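Local coordinates for protein carnitinyl-CoA dehydratase (Mycobacterium avium, PDB 3R0O) that probably catalyses the reversible dehydration of carnitinyl-CoA as a trimeric lyase of the enoyl-CoA hydratase/isomerase (crotonase) family, at residues A62-G67 with A204-I209; G23-I28 with R208-A213; I159-P164 with G233-K238. All blocks are in the same frame, centred on the assembly; numbering follows the deposited sequence.

Contact 1: A62-G67 with A204-I209; sequences AVVITG and ALAERI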
loop_
_atom_site.group_PDB
_atom_site.type_symbol
_atom_site.label_atom_id
_atom_site.label_comp_id
_atom_site.label_asym_id
_atom_site.label_seq_id
_atom_site.Cartn_x
_atom_site.Cartn_y
_atom_site.Cartn_z
ATOM N N ALA A 62 -1.984 24.533 -10.304
ATOM C CA ALA A 62 -1.853 23.138 -10.738
ATOM C C ALA A 62 -1.046 23.075 -12.017
ATOM O O ALA A 62 -0.957 24.052 -12.746
ATOM C CB ALA A 62 -3.196 22.484 -10.941
ATOM N N VAL A 63 -0.446 21.911 -12.261
ATOM C CA VAL A 63 0.384 21.667 -13.425
ATOM C C VAL A 63 -0.115 20.424 -14.153
ATOM O O VAL A 63 -0.516 19.426 -13.518
ATOM C CB VAL A 63 1.885 21.502 -13.030
ATOM C CG1 VAL A 63 2.738 21.031 -14.193
ATOM C CG2 VAL A 63 2.440 22.801 -12.453
ATOM N N VAL A 64 -0.112 20.500 -15.487
ATOM C CA VAL A 64 -0.384 19.357 -16.338
ATOM C C VAL A 64 0.803 19.162 -17.264
ATOM O O VAL A 64 1.298 20.127 -17.861
ATOM C CB VAL A 64 -1.691 19.559 -17.163
ATOM C CG1 VAL A 64 -1.897 18.404 -18.181
ATOM C CG2 VAL A 64 -2.928 19.714 -16.223
ATOM N N ILE A 65 1.293 17.925 -17.351
ATOM C CA ILE A 65 2.322 17.578 -18.332
ATOM C C ILE A 65 1.769 16.556 -19.339
ATOM O O ILE A 65 1.077 15.612 -18.957
ATOM C CB ILE A 65 3.628 17.052 -17.635
ATOM C CG1 ILE A 65 4.777 16.924 -18.644
ATOM C CG2 ILE A 65 3.380 15.733 -16.899
ATOM C CD1 ILE A 65 6.205 16.921 -17.987
ATOM N N THR A 66 2.065 16.750 -20.622
ATOM C CA THR A 66 1.581 15.861 -21.667
ATOM C C THR A 66 2.620 15.760 -22.798
ATOM O O THR A 66 3.622 16.489 -22.790
ATOM C CB THR A 66 0.188 16.364 -22.191
ATOM O OG1 THR A 66 -0.532 15.297 -22.841
ATOM C CG2 THR A 66 0.346 17.578 -23.140
ATOM N N GLY A 67 2.386 14.862 -23.763
ATOM C CA GLY A 67 3.268 14.713 -24.939
ATOM C C GLY A 67 2.514 15.168 -26.178
ATOM O O GLY A 67 1.298 15.034 -26.235
ATOM N N ALA A 204 -9.941 19.506 -17.013
ATOM C CA ALA A 204 -11.167 19.362 -16.224
ATOM C C ALA A 204 -10.850 18.831 -14.813
ATOM O O ALA A 204 -11.389 19.328 -13.817
ATOM C CB ALA A 204 -12.247 18.501 -16.962
ATOM N N LEU A 205 -9.950 17.857 -14.714
ATOM C CA LEU A 205 -9.519 17.384 -13.393
ATOM C C LEU A 205 -8.824 18.500 -12.583
ATOM O O LEU A 205 -9.157 18.727 -11.409
ATOM C CB LEU A 205 -8.623 16.149 -13.520
ATOM C CG LEU A 205 -7.986 15.646 -12.206
ATOM C CD1 LEU A 205 -9.048 15.392 -11.164
ATOM C CD2 LEU A 205 -7.162 14.400 -12.423
ATOM N N ALA A 206 -7.906 19.233 -13.225
ATOM C CA ALA A 206 -7.254 20.368 -12.592
ATOM C C ALA A 206 -8.245 21.414 -12.037
ATOM O O ALA A 206 -8.034 21.966 -10.950
ATOM C CB ALA A 206 -6.276 21.034 -13.572
ATOM N N GLU A 207 -9.309 21.679 -12.784
ATOM C CA GLU A 207 -10.303 22.678 -12.391
ATOM C C GLU A 207 -11.116 22.220 -11.163
ATOM O O GLU A 207 -11.679 23.044 -10.447
ATOM C CB GLU A 207 -11.230 23.039 -13.575
ATOM N N ARG A 208 -11.137 20.910 -10.924
ATOM C CA ARG A 208 -11.754 20.314 -9.730
ATOM C C ARG A 208 -10.816 20.387 -8.511
ATOM O O ARG A 208 -11.176 19.970 -7.400
ATOM C CB ARG A 208 -12.180 18.881 -10.018
ATOM C CG ARG A 208 -13.495 18.813 -10.806
ATOM C CD ARG A 208 -13.679 17.475 -11.475
ATOM N NE ARG A 208 -13.431 16.365 -10.560
ATOM C CZ ARG A 208 -12.820 15.236 -10.917
ATOM N NH1 ARG A 208 -12.391 15.056 -12.171
ATOM N NH2 ARG A 208 -12.620 14.296 -10.015
ATOM N N ILE A 209 -9.635 20.961 -8.736
ATOM C CA ILE A 209 -8.637 21.124 -7.708
ATOM C C ILE A 209 -8.331 22.594 -7.499
ATOM O O ILE A 209 -8.160 23.025 -6.362
ATOM C CB ILE A 209 -7.340 20.342 -8.045
ATOM C CG1 ILE A 209 -7.616 18.842 -8.023
ATOM C CG2 ILE A 209 -6.211 20.700 -7.050
ATOM C CD1 ILE A 209 -6.498 17.971 -8.616
#
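In the crotonase fold of this enzyme, helix 198-210 rests on the inner strand 62-67 of the mixed sheet through small apolar side chains. The evidence is a methyl set over two others: Ala206 CB faces the strand and approaches Ala62 CB at 4.3 Å and Val64 CG2 at 4.5 Å. Since Ala62 CB and Val64 CG2 are themselves 6.0 Å apart, the helix methyl sits between the side chains of two alternate strand residues that point to the same side of the sheet, whereas Val63, between them, turns away. Backbone closeness agrees with this: the CA atoms of Ala62 and Ala206 are 6.3 Å apart, a spacing that alanine on both sides permits.

No hydrogen bond crosses, so the contact is purely van der Waals, and its three touching residues are all buried. Ala206 also lies on Val25 and Ile111 of the two flanking strands, which centres this residue over strand 62-67, between its two neighbours. Further along, Arg208 leaves the contact and forms a salt bridge with Glu176 of the second subunit. Within the contact, Val64 divides its branches: CG1 stands anti to the backbone N (chi1 174°), which leaves CG2 as the methyl that reaches Ala206 CB.

Contact 2: G23-I28 with R208-A213; sequences GNVALI and RITCNA
Thr210, in the weakly bonded last turn of helix 198-210, lays its methyl against the start of strand 25-30. Two approaches define the packed part: Thr210 CG2 lies 4.2 Å from Val25 CG2 and 4.3 Å from the carbonyl Asn24 O. A chi1 of -176° turns Val25 CG1 away from its own N and leaves CG2 facing the threonine; this valine is the buried member of the trio. The other branch of Thr210 serves the helix instead: chi1 of 68° carries OG1 back along the chain to Ala206 O in a weak hydrogen bond, so that methyl and hydroxyl have separate tasks.

The outer side is looser. Asn24 directs its CB at the helix, yet the nearest approach is 4.6 Å, from Asn24 CB to Thr210 CG2, and the amide oxygen Asn24 OD1 remains 5.4 Å from Thr210 OG1. The amide is instead tied by ND2 to the backbone oxygen of Glu59. Both Asn24 and Thr210 are partly exposed, and no hydrogen bond joins the two segments, whose nearest CA atoms, those of Asn24 and Thr210, are 7.0 Å apart.

Gly23 and Asn24 have the backbone angles of the central pair of a type II' turn, and they connect the antiparallel strands 17-22 and 25-30. The contact thus brings the helix end beside a hairpin at the border of the sheet. Thr210 also touches Ala62 and Trp61, at and just before the next strand, 62-67, while Val25 continues onto Leu203 and Ala206 of the helix; beyond, Asn212 hydrogen-bonds Lys146 and the backbone oxygen of Leu173 of the second subunit, and Ala213 occupies the N-cap position of helix 214-225.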
loop_
_atom_site.group_PDB
_atom_site.type_symbol
_atom_site.label_atom_id
_atom_site.label_comp_id
_atom_site.label_asym_id
_atom_site.label_seq_id
_atom_site.Cartn_x
_atom_site.Cartn_y
_atom_site.Cartn_z
ATOM N N GLY A 23 -5.949 29.596 -17.339
ATOM C CA GLY A 23 -6.411 30.014 -16.005
ATOM C C GLY A 23 -5.270 29.877 -15.007
ATOM O O GLY A 23 -4.163 30.332 -15.270
ATOM N N ASN A 24 -5.525 29.225 -13.875
ATOM C CA ASN A 24 -4.487 28.993 -12.851
ATOM C C ASN A 24 -3.675 27.686 -13.114
ATOM O O ASN A 24 -3.101 27.112 -12.181
ATOM C CB ASN A 24 -5.122 28.984 -11.430
ATOM C CG ASN A 24 -5.665 30.393 -10.961
ATOM O OD1 ASN A 24 -6.839 30.519 -10.600
ATOM N ND2 ASN A 24 -4.790 31.414 -10.912
ATOM N N VAL A 25 -3.669 27.193 -14.359
ATOM C CA VAL A 25 -2.971 25.934 -14.699
ATOM C C VAL A 25 -1.818 26.156 -15.678
ATOM O O VAL A 25 -1.960 26.862 -16.690
ATOM C CB VAL A 25 -3.923 24.810 -15.266
ATOM C CG1 VAL A 25 -3.155 23.489 -15.503
ATOM C CG2 VAL A 25 -5.130 24.573 -14.354
ATOM N N ALA A 26 -0.672 25.563 -15.361
ATOM C CA ALA A 26 0.465 25.550 -16.267
ATOM C C ALA A 26 0.449 24.229 -16.993
ATOM O O ALA A 26 0.548 23.164 -16.354
ATOM C CB ALA A 26 1.771 25.722 -15.510
ATOM N N LEU A 27 0.306 24.309 -18.316
ATOM C CA LEU A 27 0.326 23.150 -19.197
ATOM C C LEU A 27 1.692 23.026 -19.891
ATOM O O LEU A 27 2.118 23.920 -20.656
ATOM C CB LEU A 27 -0.811 23.238 -20.252
ATOM C CG LEU A 27 -0.886 22.166 -21.357
ATOM C CD1 LEU A 27 -1.236 20.755 -20.824
ATOM C CD2 LEU A 27 -1.881 22.565 -22.461
ATOM N N ILE A 28 2.361 21.915 -19.628
ATOM C CA ILE A 28 3.656 21.630 -20.224
ATOM C C ILE A 28 3.472 20.525 -21.225
ATOM O O ILE A 28 2.902 19.499 -20.887
ATOM C CB ILE A 28 4.661 21.125 -19.163
ATOM C CG1 ILE A 28 4.772 22.140 -18.016
ATOM C CG2 ILE A 28 6.003 20.784 -19.855
ATOM C CD1 ILE A 28 5.438 21.612 -16.756
ATOM N N ARG A 208 -11.137 20.910 -10.924
ATOM C CA ARG A 208 -11.754 20.314 -9.730
ATOM C C ARG A 208 -10.816 20.387 -8.511
ATOM O O ARG A 208 -11.176 19.970 -7.400
ATOM C CB ARG A 208 -12.180 18.881 -10.018
ATOM C CG ARG A 208 -13.495 18.813 -10.806
ATOM C CD ARG A 208 -13.679 17.475 -11.475
ATOM N NE ARG A 208 -13.431 16.365 -10.560
ATOM C CZ ARG A 208 -12.820 15.236 -10.917
ATOM N NH1 ARG A 208 -12.391 15.056 -12.171
ATOM N NH2 ARG A 208 -12.620 14.296 -10.015
ATOM N N ILE A 209 -9.635 20.961 -8.736
ATOM C CA ILE A 209 -8.637 21.124 -7.708
ATOM C C ILE A 209 -8.331 22.594 -7.499
ATOM O O ILE A 209 -8.160 23.025 -6.362
ATOM C CB ILE A 209 -7.340 20.342 -8.045
ATOM C CG1 ILE A 209 -7.616 18.842 -8.023
ATOM C CG2 ILE A 209 -6.211 20.700 -7.050
ATOM C CD1 ILE A 209 -6.498 17.971 -8.616
ATOM N N THR A 210 -8.245 23.352 -8.595
ATOM C CA THR A 210 -7.992 24.788 -8.518
ATOM C C THR A 210 -9.226 25.585 -8.065
ATOM O O THR A 210 -9.105 26.765 -7.763
ATOM C CB THR A 210 -7.407 25.381 -9.840
ATOM O OG1 THR A 210 -8.381 25.331 -10.882
ATOM C CG2 THR A 210 -6.117 24.629 -10.272
ATOM N N CYS A 211 -10.395 24.939 -7.978
ATOM C CA CYS A 211 -11.563 25.528 -7.273
ATOM C C CYS A 211 -11.395 25.546 -5.741
ATOM O O CYS A 211 -12.066 26.304 -5.044
ATOM C CB CYS A 211 -12.855 24.788 -7.639
ATOM S SG CYS A 211 -12.800 23.013 -7.243
ATOM N N ASN A 212 -10.491 24.715 -5.225
ATOM C CA ASN A 212 -10.258 24.596 -3.785
ATOM C C ASN A 212 -9.198 25.587 -3.310
ATOM O O ASN A 212 -8.483 26.185 -4.138
ATOM C CB ASN A 212 -9.884 23.139 -3.447
ATOM C CG ASN A 212 -10.957 22.153 -3.897
ATOM O OD1 ASN A 212 -12.138 22.471 -3.849
ATOM N ND2 ASN A 212 -10.553 20.970 -4.361
ATOM N N ALA A 213 -9.105 25.784 -2.000
ATOM C CA ALA A 213 -8.140 26.746 -1.440
ATOM C C ALA A 213 -6.692 26.321 -1.721
ATOM O O ALA A 213 -6.263 25.263 -1.246
ATOM C CB ALA A 213 -8.381 26.917 0.044
#

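Contact 3: I159-P164 with G233-K238; sequences IVEQLP and GAEEPK
Glu161 and Lys238 both set CG anti to the carbonyl carbon, with chi1 of -68° and -56°, and both run extended beyond CG; rooted on separate helices, the two chains come from opposite directions and meet at their charged ends. The meeting bridges two helices of the crotonase fold, the last turn of 155-162 and the beginning of 236-250, whose backbones stay well apart: the nearest CA atoms, of Glu161 and Glu235, are separated by 11.4 Å. The long side chains make up this distance, with Phe157 of helix 155-162 packing against Glu235 and Lys238.

The salt bridge uses one carboxylate oxygen, Glu161 OE2 lying 2.8 Å from Lys238 NZ, while Glu161 OE1 is 4.2 Å from Lys238 NZ. Glu161 OE2 stands almost on the extension of the Lys238 CE-NZ bond (CE-NZ-OE2 about 171°), so the N-H bonds splay around the line to it and none is aimed straight at the oxygen; the attraction is best described as ionic.

A second acid lies close by. Glu235 is held mainly by a salt bridge from its OE1 to Arg158, and Glu161 OE1 has a long, weak ion pair with Arg165 of the second subunit; these positive charges, with Lys238, probably offset the repulsion between the two glutamates. The carboxylates come nearest at Glu161 OE1 and Glu235 OE2, 4.4 Å apart.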
loop_
_atom_site.group_PDB
_atom_site.type_symbol
_atom_site.label_atom_id
_atom_site.label_comp_id
_atom_site.label_asym_id
_atom_site.label_seq_id
_atom_site.Cartn_x
_atom_site.Cartn_y
_atom_site.Cartn_z
ATOM N N ILE A 159 6.641 2.089 -8.325
ATOM C CA ILE A 159 5.605 1.149 -8.760
ATOM C C ILE A 159 5.112 0.226 -7.631
ATOM O O ILE A 159 3.916 -0.010 -7.554
ATOM C CB ILE A 159 5.989 0.340 -10.048
ATOM C CG1 ILE A 159 4.743 -0.280 -10.709
ATOM C CG2 ILE A 159 7.015 -0.758 -9.749
ATOM C CD1 ILE A 159 3.810 0.683 -11.368
ATOM N N VAL A 160 6.004 -0.245 -6.742
ATOM C CA VAL A 160 5.599 -1.148 -5.649
ATOM C C VAL A 160 4.699 -0.445 -4.622
ATOM O O VAL A 160 4.009 -1.091 -3.840
ATOM C CB VAL A 160 6.797 -1.902 -4.960
ATOM C CG1 VAL A 160 7.516 -2.836 -5.939
ATOM C CG2 VAL A 160 7.815 -0.954 -4.367
ATOM N N GLU A 161 4.696 0.887 -4.660
ATOM C CA GLU A 161 3.865 1.654 -3.772
ATOM C C GLU A 161 2.533 2.004 -4.400
ATOM O O GLU A 161 1.588 2.312 -3.679
ATOM C CB GLU A 161 4.563 2.964 -3.422
ATOM C CG GLU A 161 5.799 2.781 -2.585
ATOM C CD GLU A 161 6.354 4.105 -2.134
ATOM O OE1 GLU A 161 6.399 5.029 -2.981
ATOM O OE2 GLU A 161 6.761 4.208 -0.947
ATOM N N GLN A 162 2.463 1.974 -5.732
ATOM C CA GLN A 162 1.302 2.490 -6.440
ATOM C C GLN A 162 0.427 1.402 -7.070
ATOM O O GLN A 162 -0.671 1.681 -7.543
ATOM C CB GLN A 162 1.753 3.553 -7.455
ATOM C CG GLN A 162 2.342 4.806 -6.746
ATOM C CD GLN A 162 2.778 5.876 -7.707
ATOM O OE1 GLN A 162 2.099 6.139 -8.706
ATOM N NE2 GLN A 162 3.913 6.517 -7.412
ATOM N N LEU A 163 0.928 0.164 -7.044
ATOM C CA LEU A 163 0.175 -1.022 -7.412
ATOM C C LEU A 163 0.257 -1.973 -6.224
ATOM O O LEU A 163 1.175 -1.841 -5.397
ATOM C CB LEU A 163 0.791 -1.695 -8.666
ATOM C CG LEU A 163 0.504 -1.166 -10.087
ATOM C CD1 LEU A 163 1.323 -1.927 -11.164
ATOM C CD2 LEU A 163 -0.994 -1.240 -10.416
ATOM N N PRO A 164 -0.699 -2.918 -6.102
ATOM C CA PRO A 164 -0.469 -3.975 -5.107
ATOM C C PRO A 164 0.902 -4.639 -5.340
ATOM O O PRO A 164 1.309 -4.824 -6.500
ATOM C CB PRO A 164 -1.588 -4.980 -5.395
ATOM C CG PRO A 164 -2.688 -4.130 -6.052
ATOM C CD PRO A 164 -1.929 -3.146 -6.888
ATOM N N GLY A 233 11.809 12.774 2.681
ATOM C CA GLY A 233 12.872 12.129 3.447
ATOM C C GLY A 233 12.945 10.625 3.231
ATOM O O GLY A 233 14.023 10.078 2.989
ATOM N N ALA A 234 11.797 9.962 3.309
ATOM C CA ALA A 234 11.719 8.516 3.155
ATOM C C ALA A 234 12.120 8.022 1.772
ATOM O O ALA A 234 12.496 6.860 1.633
ATOM C CB ALA A 234 10.265 8.024 3.510
ATOM N N GLU A 235 12.044 8.875 0.739
ATOM C CA GLU A 235 12.489 8.457 -0.602
ATOM C C GLU A 235 13.997 8.547 -0.866
ATOM O O GLU A 235 14.518 7.820 -1.709
ATOM C CB GLU A 235 11.744 9.185 -1.736
ATOM C CG GLU A 235 10.448 8.538 -2.073
ATOM C CD GLU A 235 9.855 9.037 -3.361
ATOM O OE1 GLU A 235 10.060 10.219 -3.731
ATOM O OE2 GLU A 235 9.167 8.239 -4.004
ATOM N N GLU A 236 14.679 9.458 -0.181
ATOM C CA GLU A 236 16.097 9.676 -0.411
ATOM C C GLU A 236 16.931 8.378 -0.310
ATOM O O GLU A 236 17.802 8.157 -1.150
ATOM C CB GLU A 236 16.639 10.782 0.527
ATOM C CG GLU A 236 16.073 12.175 0.216
ATOM C CD GLU A 236 16.432 12.654 -1.196
ATOM O OE1 GLU A 236 17.602 12.928 -1.472
ATOM O OE2 GLU A 236 15.544 12.753 -2.045
ATOM N N PRO A 237 16.658 7.498 0.694
ATOM C CA PRO A 237 17.446 6.255 0.669
ATOM C C PRO A 237 17.086 5.368 -0.516
ATOM O O PRO A 237 17.919 4.580 -0.978
ATOM C CB PRO A 237 17.098 5.565 2.012
ATOM C CG PRO A 237 16.597 6.664 2.891
ATOM C CD PRO A 237 15.877 7.614 1.939
ATOM N N LYS A 238 15.875 5.496 -1.033
ATOM C CA LYS A 238 15.507 4.709 -2.201
ATOM C C LYS A 238 16.261 5.172 -3.465
ATOM O O LYS A 238 16.731 4.346 -4.264
ATOM C CB LYS A 238 13.990 4.718 -2.371
ATOM C CG LYS A 238 13.255 4.209 -1.091
ATOM C CD LYS A 238 11.739 4.396 -1.229
ATOM C CE LYS A 238 10.955 3.832 -0.050
ATOM N NZ LYS A 238 9.522 3.820 -0.416
#

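Overall arrangement
Contacts 1 and 2 are neighbouring parts of one helix-on-sheet layer: their centres are 6 Å apart, they share Arg208 and Ile209, and strands 62-67 and 25-30 pair directly, with Val64 O 2.7 Å from Ile28 N and Val64 N 2.9 Å from Ala26 O, both probable hydrogen bonds. Contact 3 is separate, its centre about 23 Å from that of contact 1 and 27 Å from that of contact 2. It is a surface ion pair between helices, where the others are van der Waals contacts without a hydrogen bond across. All three approach the second subunit of the trimer. Their geometry identifies no catalytic residue, and no link to the active site is inferred.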